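Local coordinates for ribokinase (Cryptococcus neoformans var. grubii serotype A, PDB 6CW5), which probably phosphorylates D-ribose at O-5 with ATP and a divalent metal such as magnesium, giving D-ribose 5-phosphate and ADP, at residues A[227-232]-A[259-264]; A[245-248]-A[252-255]. All coordinates share one frame; numbering follows the deposited sequence. Where two conformers were deposited one is given.

Contact 1: residues A[227-232]-A[259-264]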
# COMPACT_ATOMS: atom_id res chain seq x y z
N GLY A 227 -28.17 -5.95 -13.16
CA GLY A 227 -27.16 -5.87 -12.11
C GLY A 227 -26.20 -4.71 -12.32
O GLY A 227 -25.78 -4.06 -11.37
N ILE A 228 -25.84 -4.44 -13.58
CA ILE A 228 -24.99 -3.28 -13.86
C ILE A 228 -25.71 -1.99 -13.46
O ILE A 228 -25.13 -1.11 -12.81
CB ILE A 228 -24.62 -3.24 -15.35
CG1 ILE A 228 -23.57 -4.32 -15.67
CG2 ILE A 228 -24.07 -1.86 -15.72
CD1 ILE A 228 -23.37 -4.48 -17.22
N LEU A 229 -26.97 -1.86 -13.85
CA LEU A 229 -27.71 -0.64 -13.53
C LEU A 229 -27.89 -0.48 -12.02
O LEU A 229 -27.84 0.64 -11.49
CB LEU A 229 -29.07 -0.63 -14.24
CG LEU A 229 -29.04 -0.57 -15.76
CD1 LEU A 229 -30.40 -0.76 -16.36
CD2 LEU A 229 -28.41 0.77 -16.22
N GLU A 230 -28.10 -1.60 -11.32
CA GLU A 230 -28.21 -1.57 -9.87
C GLU A 230 -26.89 -1.16 -9.22
O GLU A 230 -26.86 -0.34 -8.28
CB GLU A 230 -28.64 -2.95 -9.35
CG GLU A 230 -28.77 -2.92 -7.85
CD GLU A 230 -29.44 -4.14 -7.24
OE1 GLU A 230 -30.01 -4.98 -7.99
OE2 GLU A 230 -29.41 -4.22 -5.99
N LEU A 231 -25.80 -1.74 -9.69
CA LEU A 231 -24.48 -1.40 -9.17
C LEU A 231 -24.22 0.08 -9.34
O LEU A 231 -23.76 0.74 -8.41
CB LEU A 231 -23.42 -2.25 -9.87
CG LEU A 231 -21.97 -2.07 -9.42
CD1 LEU A 231 -21.86 -2.32 -7.92
CD2 LEU A 231 -21.01 -3.01 -10.20
N HIS A 232 -24.58 0.63 -10.51
CA HIS A 232 -24.36 2.05 -10.77
C HIS A 232 -24.97 2.92 -9.69
O HIS A 232 -24.36 3.91 -9.28
CB HIS A 232 -24.96 2.42 -12.14
CG HIS A 232 -24.97 3.90 -12.41
ND1 HIS A 232 -23.80 4.60 -12.65
CD2 HIS A 232 -25.98 4.79 -12.52
CE1 HIS A 232 -24.10 5.86 -12.89
NE2 HIS A 232 -25.41 6.02 -12.80
N LYS A 259 -25.81 6.00 -19.46
CA LYS A 259 -26.19 5.62 -20.81
C LYS A 259 -26.91 4.27 -20.80
O LYS A 259 -27.15 3.67 -19.75
CB LYS A 259 -24.97 5.59 -21.74
CG LYS A 259 -24.27 6.95 -21.83
CD LYS A 259 -23.11 6.90 -22.83
CE LYS A 259 -22.37 8.24 -22.97
NZ LYS A 259 -21.35 8.19 -24.08
N GLU A 260 -27.28 3.80 -22.00
CA GLU A 260 -27.84 2.45 -22.15
C GLU A 260 -26.79 1.38 -21.98
O GLU A 260 -25.66 1.52 -22.46
CB GLU A 260 -28.44 2.26 -23.53
CG GLU A 260 -29.68 3.08 -23.79
CD GLU A 260 -30.89 2.52 -23.10
OE1 GLU A 260 -30.90 1.32 -22.68
OE2 GLU A 260 -31.84 3.30 -22.97
N VAL A 261 -27.17 0.28 -21.33
CA VAL A 261 -26.30 -0.89 -21.32
C VAL A 261 -26.29 -1.47 -22.73
O VAL A 261 -27.34 -1.80 -23.28
CB VAL A 261 -26.78 -1.95 -20.31
CG1 VAL A 261 -25.92 -3.26 -20.45
CG2 VAL A 261 -26.78 -1.40 -18.87
N GLY A 262 -25.11 -1.58 -23.34
CA GLY A 262 -24.99 -2.14 -24.67
C GLY A 262 -24.59 -3.60 -24.61
O GLY A 262 -23.88 -4.02 -23.71
N TYR A 263 -25.06 -4.39 -25.57
CA TYR A 263 -24.72 -5.81 -25.63
C TYR A 263 -24.04 -6.12 -26.95
O TYR A 263 -24.53 -5.73 -28.01
CB TYR A 263 -25.96 -6.70 -25.47
CG TYR A 263 -25.66 -8.15 -25.74
CD1 TYR A 263 -25.04 -8.92 -24.78
CD2 TYR A 263 -26.00 -8.74 -26.95
CE1 TYR A 263 -24.75 -10.23 -25.01
CE2 TYR A 263 -25.71 -10.06 -27.19
CZ TYR A 263 -25.09 -10.80 -26.22
OH TYR A 263 -24.79 -12.11 -26.43
N LEU A 264 -22.92 -6.84 -26.88
CA LEU A 264 -22.25 -7.38 -28.06
C LEU A 264 -22.09 -8.89 -27.95
O LEU A 264 -21.57 -9.38 -26.94
CB LEU A 264 -20.88 -6.74 -28.28
CG LEU A 264 -20.80 -5.37 -28.96
CD1 LEU A 264 -21.46 -4.29 -28.13
CD2 LEU A 264 -19.35 -5.01 -29.21
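Val261 meets Ile228 and Leu229 of helix 220-233 where that helix lies over the edge of the central sheet in this alpha/beta fold of the PfkB carbohydrate kinase family. Val261 is followed by strand 262-264, the outermost strand at this end of the sheet within the chain. No hydrogen bond crosses between the two segments, and all the touching is between methyl and methine carbons. The contact rests on one branch of the valine. Val261 has CG1 anti to the backbone N (chi1 174°), which leaves CG2 as the branch that reaches the helix. Ile228 comes to it with its short branch, CG2 lying 4.2 Å from Val261 CG2. This isoleucine is the enclosed part: it also packs on Leu253 and Tyr255 of strand 252-255, on Ile243 and Cys245 of strand 242-246, and on Leu199 of helix 196-205.

Leu229, by contrast, is exposed to solvent although it comes nearer to the methyl, touching it with CG and CD2; it also packs on Tyr255. The loose side lies just before Val261, where the CB atoms of Lys259 and Glu260 point away from the helix; Lys259 NZ forms a salt bridge with Glu256 instead. Backbones stay well apart, with Leu229 CA 7.9 Å from Val261 CA. The closest approach belongs to the exposed leucine, with Leu229 CD2 3.8 Å from Val261 CG2 and Leu229 CG 3.9 Å from the same methyl.

Contact 2: residues A[245-248]-A[252-255]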
# COMPACT_ATOMS: atom_id res chain seq x y z
N CYS A 245 -19.03 -5.98 -18.45
CA CYS A 245 -19.27 -7.29 -17.85
C CYS A 245 -19.18 -8.35 -18.94
O CYS A 245 -20.03 -8.40 -19.84
CB CYS A 245 -20.64 -7.35 -17.14
SG CYS A 245 -20.88 -8.93 -16.30
N THR A 246 -18.15 -9.19 -18.89
CA THR A 246 -18.04 -10.28 -19.84
C THR A 246 -18.98 -11.40 -19.42
O THR A 246 -19.16 -11.66 -18.23
CB THR A 246 -16.59 -10.78 -19.94
OG1 THR A 246 -16.17 -11.29 -18.67
CG2 THR A 246 -15.67 -9.63 -20.31
N LEU A 247 -19.65 -12.00 -20.41
CA LEU A 247 -20.55 -13.12 -20.16
C LEU A 247 -20.08 -14.37 -20.89
O LEU A 247 -20.90 -15.15 -21.37
CB LEU A 247 -21.98 -12.77 -20.57
CG LEU A 247 -22.61 -11.44 -20.11
CD1 LEU A 247 -23.97 -11.18 -20.80
CD2 LEU A 247 -22.75 -11.37 -18.58
N GLY A 248 -18.76 -14.56 -20.99
CA GLY A 248 -18.23 -15.76 -21.64
C GLY A 248 -18.63 -15.84 -23.10
O GLY A 248 -18.61 -14.85 -23.84
N ILE A 252 -20.71 -9.79 -24.24
CA ILE A 252 -20.30 -8.80 -23.25
C ILE A 252 -21.35 -7.71 -23.15
O ILE A 252 -22.10 -7.44 -24.09
CB ILE A 252 -18.93 -8.14 -23.57
CG1 ILE A 252 -19.02 -7.31 -24.83
CG2 ILE A 252 -17.85 -9.19 -23.77
CD1 ILE A 252 -17.92 -6.28 -24.95
N LEU A 253 -21.40 -7.08 -21.97
CA LEU A 253 -22.21 -5.90 -21.71
C LEU A 253 -21.29 -4.71 -21.44
O LEU A 253 -20.26 -4.84 -20.79
CB LEU A 253 -23.12 -6.15 -20.51
CG LEU A 253 -24.18 -7.24 -20.68
CD1 LEU A 253 -24.86 -7.60 -19.34
CD2 LEU A 253 -25.23 -6.79 -21.68
N CYS A 254 -21.66 -3.55 -21.95
CA CYS A 254 -20.87 -2.34 -21.77
C CYS A 254 -21.80 -1.24 -21.27
O CYS A 254 -22.92 -1.09 -21.78
CB CYS A 254 -20.19 -1.95 -23.10
SG CYS A 254 -19.33 -0.35 -23.13
N TYR A 255 -21.34 -0.48 -20.28
CA TYR A 255 -22.15 0.57 -19.68
C TYR A 255 -21.27 1.78 -19.40
O TYR A 255 -20.29 1.67 -18.66
CB TYR A 255 -22.81 0.09 -18.37
CG TYR A 255 -23.45 1.21 -17.58
CD1 TYR A 255 -24.70 1.69 -17.94
CD2 TYR A 255 -22.81 1.78 -16.49
CE1 TYR A 255 -25.29 2.72 -17.23
CE2 TYR A 255 -23.39 2.81 -15.78
CZ TYR A 255 -24.64 3.27 -16.16
OH TYR A 255 -25.25 4.30 -15.46
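Cys245 and Leu253 face each other as a hydrogen-bonded antiparallel pair in the beta hairpin of strands 242-246 and 252-255. Both backbone donors and both acceptors of the pair are used: Cys245 N donates a hydrogen bond to Leu253 O at 2.9 Å, and Leu253 N donates one to Cys245 O at 2.9 Å. The second bond is the straighter, 168° at the hydrogen against 158°. Cys245 O takes a further CA-H contact from Ile252, whose CA is 3.4 Å from that oxygen.

Next comes Thr246 with Ile252, a non-hydrogen-bonded pair. Their backbones bond outward, Thr246 to Val194 of the parallel strand 191-195 and Ile252 to Leu264. Thr246 CG2 touches Ile252 CG2 at 4.1 Å, while Thr246 OG1, at chi1 61°, has a weak hydrogen bond with Val194 O. Ile252 continues on to Leu301 and Leu305 of helix 297-311. On the opposite face Leu253 packs against helix 220-233, and Leu247, already past the end of its strand, folds back over it, with Leu247 CD1 3.9 Å from Leu253 CG.

Thr246 and Gly248 bind ADP in this enzyme, although no nucleotide is bound to this chain. The paired backbone groups of Cys245 and Leu253, with apolar packing on both faces, are consistent with a well-defined hairpin end that carries these nucleotide-binding residues.

How the contacts relate
Along the chain, contact 2 falls between the two segments of contact 1, and their centres lie about 9 Å apart. Strand 252-255 joins them: it pairs with strand 242-246 along one edge and with strand 262-264 along the other, where Gly262 N makes a probable hydrogen bond to Cys254 O at 2.7 Å. His232 and Tyr255 add an edge-to-face ring contact between helix 220-233 and this strand. Contact 2 reaches the nucleotide site directly, with the Thr246 side chain about 3 Å from that of Asn195, another residue that binds ADP. Contact 1 is farther from the site: the Ile228 side chain is about 10 Å from that of Thr246.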